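Local coordinates for protocadherin gamma-B3 (Homo sapiens, PDB 5K8R), which probably mediates calcium-dependent cell adhesion through its extracellular cadherin repeats and may help establish and maintain specific neuronal connections in the brain, at residues N35-A40 with V79-L84; N135-Y140 with G158-E163; Q175-L180 with R199-D204; P210-D215 with V234-M239; Q324-D329 with G378-E383. All blocks are in the same frame, centred on the assembly; numbering follows the deposited sequence.

Contact 1 (N35-A40 with V79-L84)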
# COMPACT_ATOMS: atom_id res chain seq x y z
N ASN A 35 -69.23 -32.97 27.48
CA ASN A 35 -67.99 -33.57 26.99
C ASN A 35 -67.13 -32.56 26.23
O ASN A 35 -66.84 -32.70 25.05
CB ASN A 35 -68.29 -34.80 26.13
CG ASN A 35 -67.07 -35.65 25.87
OD1 ASN A 35 -66.10 -35.61 26.63
ND2 ASN A 35 -67.10 -36.43 24.80
N LEU A 36 -66.73 -31.50 26.95
CA LEU A 36 -65.88 -30.48 26.36
C LEU A 36 -64.55 -31.08 25.94
O LEU A 36 -64.01 -31.97 26.61
CB LEU A 36 -65.65 -29.34 27.36
CG LEU A 36 -66.85 -28.79 28.12
CD1 LEU A 36 -66.40 -27.72 29.11
CD2 LEU A 36 -67.88 -28.23 27.16
N ARG A 37 -64.00 -30.59 24.83
CA ARG A 37 -62.66 -31.02 24.44
C ARG A 37 -62.01 -29.96 23.57
O ARG A 37 -62.69 -29.15 22.93
CB ARG A 37 -62.69 -32.37 23.71
CG ARG A 37 -63.61 -32.43 22.51
CD ARG A 37 -63.74 -33.84 21.98
NE ARG A 37 -64.66 -33.92 20.85
CZ ARG A 37 -65.98 -34.04 20.96
NH1 ARG A 37 -66.54 -34.08 22.16
NH2 ARG A 37 -66.73 -34.11 19.88
N VAL A 38 -60.69 -29.97 23.56
CA VAL A 38 -59.90 -29.01 22.79
C VAL A 38 -59.61 -29.61 21.42
O VAL A 38 -59.42 -30.82 21.28
CB VAL A 38 -58.60 -28.65 23.54
CG1 VAL A 38 -57.75 -29.90 23.78
CG2 VAL A 38 -57.81 -27.59 22.79
N ILE A 39 -59.58 -28.74 20.41
CA ILE A 39 -59.32 -29.17 19.04
C ILE A 39 -58.21 -28.34 18.40
O ILE A 39 -58.42 -27.18 18.05
CB ILE A 39 -60.59 -29.08 18.17
CG1 ILE A 39 -61.67 -30.02 18.71
CG2 ILE A 39 -60.26 -29.41 16.72
CD1 ILE A 39 -61.35 -31.48 18.54
N ALA A 40 -57.04 -28.95 18.24
CA ALA A 40 -55.89 -28.29 17.64
C ALA A 40 -54.81 -29.32 17.37
O ALA A 40 -54.56 -30.20 18.19
CB ALA A 40 -55.37 -27.19 18.56
N VAL A 79 -64.75 -27.70 21.59
CA VAL A 79 -66.04 -28.19 21.13
C VAL A 79 -66.84 -28.93 22.20
O VAL A 79 -66.30 -29.76 22.93
CB VAL A 79 -65.89 -29.10 19.90
CG1 VAL A 79 -65.09 -30.34 20.25
CG2 VAL A 79 -67.26 -29.49 19.35
N ALA A 80 -68.13 -28.62 22.26
CA ALA A 80 -69.05 -29.24 23.20
C ALA A 80 -70.12 -29.96 22.41
O ALA A 80 -70.39 -29.63 21.25
CB ALA A 80 -69.69 -28.20 24.13
N GLU A 81 -70.74 -30.96 23.03
CA GLU A 81 -71.81 -31.71 22.41
C GLU A 81 -73.04 -31.69 23.30
O GLU A 81 -72.98 -31.32 24.48
CB GLU A 81 -71.38 -33.15 22.09
CG GLU A 81 -70.62 -33.86 23.20
CD GLU A 81 -70.19 -35.25 22.80
OE1 GLU A 81 -71.02 -35.99 22.23
OE2 GLU A 81 -69.02 -35.61 23.04
N LYS A 82 -74.16 -32.10 22.72
CA LYS A 82 -75.47 -32.05 23.37
C LYS A 82 -75.79 -30.67 23.95
O LYS A 82 -75.86 -30.52 25.17
CB LYS A 82 -75.56 -33.11 24.47
CG LYS A 82 -75.43 -34.54 23.95
CD LYS A 82 -75.54 -35.54 25.09
CE LYS A 82 -75.45 -36.96 24.57
NZ LYS A 82 -74.17 -37.21 23.84
N PRO A 83 -75.98 -29.66 23.09
CA PRO A 83 -75.84 -29.70 21.63
C PRO A 83 -74.41 -29.40 21.17
O PRO A 83 -73.62 -28.88 21.95
CB PRO A 83 -76.80 -28.61 21.16
CG PRO A 83 -76.74 -27.60 22.26
CD PRO A 83 -76.55 -28.37 23.54
N LEU A 84 -74.10 -29.74 19.92
CA LEU A 84 -72.77 -29.47 19.39
C LEU A 84 -72.57 -27.98 19.18
O LEU A 84 -73.43 -27.30 18.62
CB LEU A 84 -72.57 -30.22 18.07
CG LEU A 84 -72.15 -31.69 18.17
CD1 LEU A 84 -72.21 -32.34 16.80
CD2 LEU A 84 -70.76 -31.81 18.76
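At the margin of the four-stranded sheet of the first cadherin repeat, Arg-37 and Val-79 form an antiparallel hydrogen-bonded pair. The evidence is two backbone bonds: Arg-37 N to Val-79 O at 3.1 Å and Val-79 N to Arg-37 O at 2.9 Å. Both side chains leave on the same face, where Val-79 CG1 lies over one face of the guanidinium, offset toward its rim, and 3.4 Å from Arg-37 CG. That CG, between backbone N and carbonyl carbon (chi1 55°), is thereby set against the methyl. Beyond it, Arg-37 NH1 makes a salt bridge to Glu-81 OE2 at 3.0 Å, meeting the carboxylate from above its plane. Asn-35 ND2 reaches the same Glu-81 OE2 at 2.7 Å from the opposite face, nearly along the C-O axis. Two donors on one oxygen probably limit rotation of the carboxylate and favour its ionised form. On the sheet's other side, Leu-36 CD2 packs on Ala-80 CB at 3.5 Å. Leu-338 and Ser-321 of the second subunit pack on Val-79 and Arg-37 respectively. Within the chain, Ile-39 pairs with Glu-77, Phe-86 of strand 85-94 packs on Val-79, and Arg-34 of helix 31-34 bonds to Glu-81 O.

Contact 2 (N135-Y140 with G158-E163). With CA (calcium ion), chain B.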
# COMPACT_ATOMS: atom_id res chain seq x y z
N ASN A 135 -36.76 -8.11 27.06
CA ASN A 135 -35.93 -9.29 27.26
C ASN A 135 -34.87 -9.46 26.18
O ASN A 135 -33.91 -10.21 26.38
CB ASN A 135 -36.81 -10.54 27.34
CG ASN A 135 -37.82 -10.48 28.46
OD1 ASN A 135 -37.62 -9.78 29.46
ND2 ASN A 135 -38.92 -11.20 28.30
N SER A 136 -35.03 -8.78 25.04
CA SER A 136 -34.03 -8.79 23.98
C SER A 136 -33.38 -7.43 23.77
O SER A 136 -32.44 -7.33 22.97
CB SER A 136 -34.64 -9.27 22.66
OG SER A 136 -35.69 -8.41 22.25
N LEU A 137 -33.85 -6.39 24.45
CA LEU A 137 -33.23 -5.07 24.35
C LEU A 137 -31.86 -5.11 25.00
O LEU A 137 -31.74 -5.36 26.21
CB LEU A 137 -34.12 -4.02 25.01
CG LEU A 137 -33.93 -2.57 24.57
CD1 LEU A 137 -34.29 -2.42 23.10
CD2 LEU A 137 -34.77 -1.64 25.42
N GLN A 138 -30.82 -4.87 24.21
CA GLN A 138 -29.45 -5.08 24.65
C GLN A 138 -28.81 -3.79 25.13
O GLN A 138 -29.19 -2.68 24.74
CB GLN A 138 -28.61 -5.69 23.52
CG GLN A 138 -29.12 -7.03 23.03
CD GLN A 138 -29.25 -8.05 24.14
OE1 GLN A 138 -28.43 -8.11 25.05
NE2 GLN A 138 -30.31 -8.85 24.07
N GLN A 139 -27.81 -3.95 25.99
CA GLN A 139 -26.98 -2.85 26.49
C GLN A 139 -25.53 -3.30 26.38
O GLN A 139 -25.16 -4.34 26.94
CB GLN A 139 -27.34 -2.49 27.93
CG GLN A 139 -26.88 -1.11 28.36
CD GLN A 139 -27.90 -0.04 28.06
OE1 GLN A 139 -27.55 1.13 27.85
NE2 GLN A 139 -29.17 -0.42 28.03
N TYR A 140 -24.72 -2.53 25.67
CA TYR A 140 -23.35 -2.92 25.36
C TYR A 140 -22.36 -2.14 26.21
O TYR A 140 -22.55 -0.94 26.46
CB TYR A 140 -23.05 -2.71 23.87
CG TYR A 140 -23.92 -3.54 22.97
CD1 TYR A 140 -23.56 -4.84 22.63
CD2 TYR A 140 -25.11 -3.04 22.45
CE1 TYR A 140 -24.35 -5.61 21.80
CE2 TYR A 140 -25.91 -3.80 21.62
CZ TYR A 140 -25.53 -5.09 21.30
OH TYR A 140 -26.32 -5.85 20.48
N GLY A 158 -35.78 1.45 18.19
CA GLY A 158 -35.37 1.43 19.57
C GLY A 158 -34.30 0.41 19.91
O GLY A 158 -33.76 0.45 21.02
N SER A 159 -33.99 -0.51 18.99
CA SER A 159 -32.95 -1.50 19.26
C SER A 159 -31.58 -0.85 19.27
O SER A 159 -31.29 0.05 18.47
CB SER A 159 -33.00 -2.61 18.21
OG SER A 159 -32.74 -2.10 16.91
N ARG A 160 -30.72 -1.31 20.17
CA ARG A 160 -29.41 -0.72 20.37
C ARG A 160 -28.37 -1.44 19.51
O ARG A 160 -28.48 -2.63 19.21
CB ARG A 160 -28.99 -0.80 21.84
CG ARG A 160 -29.72 0.16 22.78
CD ARG A 160 -31.13 -0.32 23.10
NE ARG A 160 -31.80 0.56 24.05
CZ ARG A 160 -31.85 0.35 25.36
NH1 ARG A 160 -32.49 1.20 26.15
NH2 ARG A 160 -31.26 -0.72 25.88
N TYR A 161 -27.34 -0.68 19.10
CA TYR A 161 -26.20 -1.25 18.41
C TYR A 161 -24.95 -0.48 18.82
O TYR A 161 -25.03 0.75 19.03
CB TYR A 161 -26.37 -1.23 16.88
CG TYR A 161 -26.41 0.15 16.25
CD1 TYR A 161 -25.26 0.72 15.72
CD2 TYR A 161 -27.60 0.86 16.17
CE1 TYR A 161 -25.30 1.97 15.13
CE2 TYR A 161 -27.64 2.11 15.59
CZ TYR A 161 -26.49 2.66 15.07
OH TYR A 161 -26.53 3.91 14.49
N PRO A 162 -23.81 -1.16 18.96
CA PRO A 162 -22.59 -0.48 19.41
C PRO A 162 -21.67 -0.09 18.26
O PRO A 162 -21.74 -0.65 17.16
CB PRO A 162 -21.94 -1.52 20.32
CG PRO A 162 -22.30 -2.82 19.65
CD PRO A 162 -23.66 -2.62 18.98
N GLU A 163 -20.78 0.87 18.53
CA GLU A 163 -19.75 1.28 17.59
C GLU A 163 -18.47 1.55 18.36
O GLU A 163 -18.50 2.17 19.43
CB GLU A 163 -20.15 2.53 16.80
CG GLU A 163 -21.21 2.30 15.74
CD GLU A 163 -21.56 3.56 14.98
OE1 GLU A 163 -21.28 4.66 15.49
OE2 GLU A 163 -22.11 3.45 13.86
CA CA B . -32.80 -12.32 26.56
O HOH W 1 -31.07 -3.87 21.40
O HOH W 2 -28.74 -5.17 20.24
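Gln-138 and Arg-160 lie opposite one another with their CA atoms 6.1 Å apart, on strand segments 138-140 and 160-163 that run nearly parallel (16° between directions). Their axes approach to 6.8 Å, and a water fills the step between the backbones, accepting from both Gln-138 N and Arg-160 N. The two strands belong to different sheets of the second cadherin repeat, and Asn-135 O, before the first, binds a calcium ion. Arg-160 spans them: its chain bends at chi2 (77°), and NH2 donates to Gln-138 O at 3.1 Å. The carbonyl oxygen lies close to the guanidinium plane, whereas the nitrogen stands above the carbonyl plane. Leu-137 crosses the arginine at about a right angle and sets CD2 over the centre of the guanidinium, 3.5 Å from CZ of Arg-160. Farther along, Pro-162 CD sits over the centre of the Tyr-140 ring, a CH-pi contact of 3.7 Å to the centroid. The hydroxyl of Tyr-140 bonds to Ser-126 and Ala-127, and through a second water to Arg-160 O. An alanine at Arg-160 would probably leave the Gln-138 carbonyl and the carboxylate of Glu-154 without their guanidinium partner and open a gap beside Leu-137. The seam thus depends on water, one long cationic side chain and a proline-tyrosine CH-pi contact in place of direct backbone pairing.

Contact 3 (Q175-L180 with R199-D204). With CA (calcium ion), chain J.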
# COMPACT_ATOMS: atom_id res chain seq x y z
N GLN A 175 2.48 -0.58 19.17
CA GLN A 175 1.63 -1.69 19.58
C GLN A 175 0.82 -2.19 18.39
O GLN A 175 -0.10 -1.50 17.94
CB GLN A 175 0.71 -1.27 20.73
CG GLN A 175 -0.04 -2.41 21.38
CD GLN A 175 -0.83 -1.97 22.60
OE1 GLN A 175 -0.74 -0.82 23.03
NE2 GLN A 175 -1.62 -2.89 23.16
N PRO A 176 1.15 -3.37 17.85
CA PRO A 176 0.45 -3.85 16.65
C PRO A 176 -0.89 -4.51 16.92
O PRO A 176 -1.63 -4.76 15.95
CB PRO A 176 1.44 -4.86 16.06
CG PRO A 176 2.15 -5.40 17.26
CD PRO A 176 2.25 -4.26 18.25
N HIS A 177 -1.23 -4.80 18.17
CA HIS A 177 -2.48 -5.48 18.49
C HIS A 177 -3.08 -4.91 19.76
O HIS A 177 -2.35 -4.56 20.69
CB HIS A 177 -2.26 -6.99 18.65
CG HIS A 177 -1.78 -7.68 17.41
ND1 HIS A 177 -0.47 -7.62 16.99
CD2 HIS A 177 -2.43 -8.44 16.50
CE1 HIS A 177 -0.34 -8.31 15.87
NE2 HIS A 177 -1.52 -8.82 15.55
N HIS A 178 -4.40 -4.82 19.79
CA HIS A 178 -5.15 -4.39 20.97
C HIS A 178 -6.26 -5.40 21.22
O HIS A 178 -7.00 -5.74 20.29
CB HIS A 178 -5.73 -2.99 20.78
CG HIS A 178 -4.70 -1.93 20.53
ND1 HIS A 178 -4.15 -1.17 21.54
CD2 HIS A 178 -4.11 -1.51 19.39
CE1 HIS A 178 -3.27 -0.33 21.03
NE2 HIS A 178 -3.23 -0.51 19.72
N HIS A 179 -6.38 -5.87 22.45
CA HIS A 179 -7.34 -6.90 22.82
C HIS A 179 -8.45 -6.27 23.65
O HIS A 179 -8.24 -5.89 24.80
CB HIS A 179 -6.66 -8.04 23.57
CG HIS A 179 -5.61 -8.74 22.77
ND1 HIS A 179 -5.89 -9.77 21.90
CD2 HIS A 179 -4.27 -8.54 22.70
CE1 HIS A 179 -4.77 -10.18 21.33
NE2 HIS A 179 -3.77 -9.46 21.80
N LEU A 180 -9.64 -6.16 23.05
CA LEU A 180 -10.79 -5.53 23.68
C LEU A 180 -11.83 -6.59 24.05
O LEU A 180 -11.88 -7.67 23.47
CB LEU A 180 -11.42 -4.49 22.76
CG LEU A 180 -10.46 -3.51 22.08
CD1 LEU A 180 -11.21 -2.55 21.18
CD2 LEU A 180 -9.65 -2.75 23.12
N ARG A 199 -9.99 -8.55 18.62
CA ARG A 199 -8.56 -8.39 18.41
C ARG A 199 -8.36 -7.37 17.29
O ARG A 199 -8.45 -7.71 16.10
CB ARG A 199 -7.89 -9.72 18.08
CG ARG A 199 -6.41 -9.58 17.72
CD ARG A 199 -5.68 -10.92 17.72
NE ARG A 199 -6.31 -11.91 16.85
CZ ARG A 199 -7.03 -12.94 17.28
NH1 ARG A 199 -7.22 -13.12 18.58
NH2 ARG A 199 -7.56 -13.79 16.41
N VAL A 200 -8.11 -6.12 17.67
CA VAL A 200 -7.80 -5.07 16.71
C VAL A 200 -6.35 -5.22 16.28
O VAL A 200 -5.43 -5.09 17.09
CB VAL A 200 -8.05 -3.68 17.31
CG1 VAL A 200 -7.63 -2.59 16.33
CG2 VAL A 200 -9.51 -3.52 17.70
N ILE A 201 -6.14 -5.51 14.99
CA ILE A 201 -4.81 -5.61 14.41
C ILE A 201 -4.52 -4.32 13.67
O ILE A 201 -5.28 -3.91 12.78
CB ILE A 201 -4.69 -6.83 13.49
CG1 ILE A 201 -3.25 -7.01 13.01
CG2 ILE A 201 -5.66 -6.72 12.32
CD1 ILE A 201 -2.99 -8.35 12.35
N VAL A 202 -3.43 -3.65 14.04
CA VAL A 202 -3.09 -2.34 13.50
C VAL A 202 -2.42 -2.54 12.15
O VAL A 202 -1.31 -3.06 12.07
CB VAL A 202 -2.20 -1.55 14.46
CG1 VAL A 202 -1.99 -0.13 13.94
CG2 VAL A 202 -2.80 -1.54 15.86
N ALA A 203 -3.09 -2.11 11.08
CA ALA A 203 -2.50 -2.18 9.75
C ALA A 203 -1.40 -1.14 9.60
O ALA A 203 -1.54 0.00 10.04
CB ALA A 203 -3.58 -1.98 8.68
N ASP A 204 -0.31 -1.54 8.95
CA ASP A 204 0.86 -0.68 8.83
C ASP A 204 0.63 0.42 7.81
O ASP A 204 0.01 0.21 6.77
CB ASP A 204 2.09 -1.50 8.43
CG ASP A 204 3.35 -0.66 8.37
OD1 ASP A 204 3.62 0.09 9.33
OD2 ASP A 204 4.08 -0.75 7.36
CA CA J . 4.25 2.45 10.18
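His-178 and Val-200 exchange both of their backbone hydrogen bonds, His-178 N to Val-200 O and Val-200 N to His-178 O, each 2.9 Å long. A third, from Val-202 N to Pro-176 O, is 2.8 Å and almost straight at 177°. Weaker C-H contacts line the same ladder, as from His-177 CA to Val-200 O at 3.3 Å. Among the side chains, His-177 and Ile-201 lie side by side and point the same way, with His-177 NE2 3.6 Å from Ile-201 CD1. His-179 and Arg-199 do likewise on that face: His-179 CE1 meets Arg-199 CD at 3.8 Å, and Glu-109 binds the guanidinium. On the other face, Val-202 CG2, placed anti to its carbonyl carbon, meets the buried His-178 ring at its edge, in plane and 3.8 Å from His-178 CD2, while Gln-175 CG lies over one ring face. Leu-180 CD1 packs on Val-200 CG2. Asp-204 OD1 binds a calcium ion at 2.6 Å, with Glu-114, Glu-173 and Asp-240 among its other ligands. Antiparallel pairing (axes 164° apart) of consecutive strands 177-186 and 193-203 makes this a beta hairpin of the second cadherin repeat, the latter strand leading into the calcium-bound linker to the third.

Contact 4 (P210-D215 with V234-M239). With CA (calcium ion), chain H.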
# COMPACT_ATOMS: atom_id res chain seq x y z
N PRO A 210 13.10 6.13 5.61
CA PRO A 210 14.37 5.47 5.92
C PRO A 210 15.30 6.40 6.68
O PRO A 210 15.25 7.62 6.53
CB PRO A 210 14.94 5.11 4.54
CG PRO A 210 13.76 5.11 3.63
CD PRO A 210 12.85 6.18 4.16
N VAL A 211 16.15 5.80 7.52
CA VAL A 211 17.10 6.55 8.34
C VAL A 211 18.47 5.91 8.18
O VAL A 211 18.67 4.75 8.56
CB VAL A 211 16.69 6.57 9.82
CG1 VAL A 211 17.81 7.15 10.67
CG2 VAL A 211 15.41 7.37 10.01
N PHE A 212 19.41 6.67 7.62
CA PHE A 212 20.78 6.18 7.50
C PHE A 212 21.46 6.14 8.86
O PHE A 212 21.24 7.02 9.70
CB PHE A 212 21.58 7.07 6.54
CG PHE A 212 21.40 6.73 5.09
CD1 PHE A 212 21.99 5.60 4.56
CD2 PHE A 212 20.64 7.54 4.27
CE1 PHE A 212 21.83 5.28 3.22
CE2 PHE A 212 20.47 7.23 2.93
CZ PHE A 212 21.07 6.10 2.41
N THR A 213 22.29 5.11 9.07
CA THR A 213 23.02 5.00 10.32
C THR A 213 24.07 6.10 10.46
O THR A 213 24.44 6.46 11.58
CB THR A 213 23.68 3.63 10.42
OG1 THR A 213 24.67 3.49 9.40
CG2 THR A 213 22.64 2.53 10.26
N GLN A 214 24.55 6.64 9.34
CA GLN A 214 25.51 7.73 9.35
C GLN A 214 25.16 8.70 8.23
O GLN A 214 24.75 8.29 7.15
CB GLN A 214 26.95 7.22 9.15
CG GLN A 214 27.43 6.23 10.20
CD GLN A 214 28.83 5.73 9.92
OE1 GLN A 214 29.54 6.29 9.08
NE2 GLN A 214 29.24 4.68 10.62
N ASP A 215 25.34 10.00 8.51
CA ASP A 215 25.19 11.02 7.48
C ASP A 215 26.43 11.15 6.61
O ASP A 215 26.42 11.94 5.66
CB ASP A 215 24.86 12.37 8.12
CG ASP A 215 23.49 12.40 8.76
OD1 ASP A 215 22.58 11.72 8.24
OD2 ASP A 215 23.32 13.10 9.77
N VAL A 234 26.74 1.12 3.07
CA VAL A 234 25.78 2.00 3.73
C VAL A 234 24.64 1.17 4.30
O VAL A 234 24.45 -0.01 3.99
CB VAL A 234 25.26 3.07 2.75
CG1 VAL A 234 26.42 3.81 2.11
CG2 VAL A 234 24.36 2.45 1.70
N MET A 235 23.86 1.80 5.18
CA MET A 235 22.78 1.11 5.87
C MET A 235 21.69 2.11 6.22
O MET A 235 21.96 3.18 6.77
CB MET A 235 23.30 0.43 7.15
CG MET A 235 22.22 -0.30 7.95
SD MET A 235 21.62 -1.78 7.11
CE MET A 235 20.49 -2.41 8.34
N ALA A 236 20.45 1.75 5.88
CA ALA A 236 19.27 2.53 6.21
C ALA A 236 18.27 1.64 6.93
O ALA A 236 18.09 0.47 6.56
CB ALA A 236 18.63 3.15 4.96
N ILE A 237 17.61 2.19 7.95
CA ILE A 237 16.67 1.45 8.78
C ILE A 237 15.28 2.04 8.58
O ILE A 237 15.11 3.27 8.60
CB ILE A 237 17.08 1.48 10.26
CG1 ILE A 237 18.49 0.93 10.44
CG2 ILE A 237 16.08 0.71 11.11
CD1 ILE A 237 18.98 0.96 11.87
N ASP A 238 14.29 1.17 8.39
CA ASP A 238 12.90 1.58 8.23
C ASP A 238 12.05 0.80 9.22
O ASP A 238 12.01 -0.44 9.15
CB ASP A 238 12.42 1.34 6.79
CG ASP A 238 11.20 2.18 6.43
OD1 ASP A 238 10.29 2.30 7.27
OD2 ASP A 238 11.17 2.72 5.31
N MET A 239 11.42 1.51 10.12
CA MET A 239 10.62 0.90 11.14
C MET A 239 9.31 0.28 10.68
O MET A 239 8.71 -0.42 11.42
CB MET A 239 10.35 1.91 12.23
CG MET A 239 11.57 2.30 13.02
SD MET A 239 12.49 0.85 13.48
CE MET A 239 13.59 1.51 14.70
CA CA H . 8.85 3.34 5.53
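Phe-212 turns one ring face to Ala-236, whose CB stands over it, offset toward the rim, while Val-234 CG2 comes to the ring edge, 4.1 Å from Phe-212 CE1. Behind this packing the backbones pair in antiparallel fashion: Ile-237 N donates to Val-211 O at 2.8 Å, and Thr-213 N to Met-235 O at 3.0 Å. Thr-213 CG2, anti to its own carbonyl carbon, crosses the methionine and touches Met-235 CG at 3.7 Å, while Thr-213 OG1 is hydrogen-bonded to the hydroxyl of Tyr-217. At the other end Pro-210 and Asp-238 lie side by side, pointing the same way, with Pro-210 CG 3.9 Å from Asp-238 OD2. Both carboxylate oxygens grip a calcium ion, OD1 of Asp-238 at 2.5 Å and OD2 at 2.4 Å; Asn-206, Asn-208, Asp-240, Asn-244 and Asp-293 complete the site. The chemistry therefore changes along the contact, from an apolar aromatic end within the third cadherin repeat to a bidentate metal ligand at the repeat junction, where the calcium would offset the aspartate's charge beside the proline ring.

Contact 5 (Q324-D329 with G378-E383). With NA (sodium ion), chain M.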
# COMPACT_ATOMS: atom_id res chain seq x y z
N GLN A 324 75.04 16.07 -28.74
CA GLN A 324 75.84 14.99 -28.16
C GLN A 324 77.31 15.13 -28.53
O GLN A 324 78.01 14.14 -28.79
CB GLN A 324 75.30 13.62 -28.57
CG GLN A 324 73.83 13.40 -28.24
CD GLN A 324 73.33 12.04 -28.67
OE1 GLN A 324 74.08 11.23 -29.21
NE2 GLN A 324 72.05 11.78 -28.44
N HIS A 325 77.80 16.36 -28.56
CA HIS A 325 79.17 16.67 -28.96
C HIS A 325 79.92 17.35 -27.83
O HIS A 325 79.35 18.16 -27.09
CB HIS A 325 79.19 17.57 -30.21
CG HIS A 325 78.65 16.91 -31.44
ND1 HIS A 325 78.21 17.63 -32.53
CD2 HIS A 325 78.50 15.61 -31.76
CE1 HIS A 325 77.80 16.79 -33.47
NE2 HIS A 325 77.96 15.56 -33.02
N ILE A 326 81.20 17.01 -27.69
CA ILE A 326 82.09 17.64 -26.73
C ILE A 326 83.42 17.90 -27.41
O ILE A 326 83.98 17.00 -28.05
CB ILE A 326 82.31 16.78 -25.47
CG1 ILE A 326 80.98 16.33 -24.86
CG2 ILE A 326 83.12 17.54 -24.44
CD1 ILE A 326 81.15 15.30 -23.77
N GLN A 327 83.93 19.12 -27.29
CA GLN A 327 85.27 19.43 -27.78
C GLN A 327 86.31 18.93 -26.79
O GLN A 327 86.15 19.08 -25.58
CB GLN A 327 85.43 20.93 -28.02
CG GLN A 327 84.56 21.47 -29.15
CD GLN A 327 84.79 22.94 -29.41
OE1 GLN A 327 85.51 23.62 -28.67
NE2 GLN A 327 84.19 23.45 -30.48
N GLU A 328 87.38 18.32 -27.32
CA GLU A 328 88.35 17.65 -26.45
C GLU A 328 89.11 18.64 -25.57
O GLU A 328 89.56 18.28 -24.48
CB GLU A 328 89.32 16.83 -27.29
CG GLU A 328 90.19 17.64 -28.24
CD GLU A 328 91.18 16.78 -28.99
OE1 GLU A 328 91.27 15.57 -28.69
OE2 GLU A 328 91.87 17.31 -29.89
N ASP A 329 89.26 19.89 -26.02
CA ASP A 329 89.97 20.90 -25.26
C ASP A 329 89.05 21.73 -24.37
O ASP A 329 89.43 22.83 -23.95
CB ASP A 329 90.76 21.82 -26.20
CG ASP A 329 89.86 22.63 -27.11
OD1 ASP A 329 88.72 22.18 -27.39
OD2 ASP A 329 90.29 23.72 -27.56
N GLY A 378 87.37 15.82 -16.06
CA GLY A 378 88.61 15.18 -16.35
C GLY A 378 89.18 15.51 -17.68
O GLY A 378 88.65 16.32 -18.37
N ALA A 379 90.26 14.84 -18.04
CA ALA A 379 90.89 15.10 -19.33
C ALA A 379 90.08 14.50 -20.47
O ALA A 379 89.27 13.58 -20.28
CB ALA A 379 92.32 14.54 -19.34
N LEU A 380 90.30 15.03 -21.67
CA LEU A 380 89.60 14.58 -22.86
C LEU A 380 90.55 14.55 -24.04
O LEU A 380 91.38 15.46 -24.20
CB LEU A 380 88.40 15.48 -23.19
CG LEU A 380 87.21 15.45 -22.23
CD1 LEU A 380 86.17 16.47 -22.65
CD2 LEU A 380 86.61 14.05 -22.17
N ASP A 381 90.43 13.51 -24.86
CA ASP A 381 91.23 13.40 -26.08
C ASP A 381 90.52 12.42 -27.01
O ASP A 381 90.31 11.26 -26.64
CB ASP A 381 92.65 12.92 -25.78
CG ASP A 381 93.59 13.08 -26.96
OD1 ASP A 381 93.11 13.25 -28.10
OD2 ASP A 381 94.82 13.04 -26.75
N ARG A 382 90.17 12.88 -28.20
CA ARG A 382 89.48 12.05 -29.18
C ARG A 382 90.35 10.90 -29.69
O ARG A 382 89.84 9.85 -30.07
CB ARG A 382 88.99 12.90 -30.35
CG ARG A 382 88.37 12.09 -31.49
CD ARG A 382 87.92 12.99 -32.62
NE ARG A 382 87.49 12.23 -33.79
CZ ARG A 382 86.38 11.51 -33.85
NH1 ARG A 382 86.06 10.84 -34.95
NH2 ARG A 382 85.57 11.45 -32.79
N GLU A 383 91.67 11.11 -29.71
CA GLU A 383 92.58 10.07 -30.19
C GLU A 383 92.62 8.87 -29.25
O GLU A 383 92.89 7.75 -29.69
CB GLU A 383 93.98 10.65 -30.37
CG GLU A 383 94.90 9.81 -31.24
CD GLU A 383 94.56 9.94 -32.72
OE1 GLU A 383 94.09 11.02 -33.13
OE2 GLU A 383 94.77 8.95 -33.46
NA NA M . 91.95 17.80 -24.77
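Glu-328 and Leu-380 form a metal-linked contact at the far end of the fourth cadherin repeat, where the segment after strand 325-327 meets the Leu-Asp-Arg-Glu motif (380-383) of cadherin calcium sites. Their carbonyl oxygens, Glu-328 O and Leu-380 O, each bind a sodium ion at 2.5 Å. Glu-328, Asp-381 and Glu-383 match the calcium ligands Glu-223, Asp-278 and Glu-280 of the preceding repeat, consistent with a half-site lacking its next repeat. Glu-328 CG stands between backbone N and carbonyl carbon (chi1 63°), and the extended chain carries OE1 to Arg-382 N, a 2.9 Å bond nearly along the C-O axis. The same oxygen lies 3.0 Å from Asp-381 OD1, a like-charge approach that a cation or shared proton would probably relieve. An alanine at Glu-328 would probably leave the Arg-382 amide without this acceptor and the loop freer to move. Leu-380 crosses Ile-326 at about a right angle, CD1 to CG2 3.7 Å. Asp-381 OD1 also accepts from Glu-383 N at 3.0 Å, closing an Asx turn.

How the contacts relate
All five contacts are partly buried, but contacts 3, 4 and 5 include exposed touching residues (one in contact 3), whereas contacts 1 and 2 include none. Contacts 1 and 5, with centres 167 Å apart, mark the ends of the rod: the first carries a salt bridge and packs broadly on the second subunit, which contact 3 meets at one residue; the last binds sodium. Contacts 2 and 3 reach one sheet, where strands 138-142 and 177-186 are neighbours; contact 3 is a direct backbone ladder, contact 2 a water-mediated step between sheets. Contacts 3 and 4, about 6 Å apart at their nearest atoms, flank the junction of repeats two and three and supply aspartates to different calcium ions.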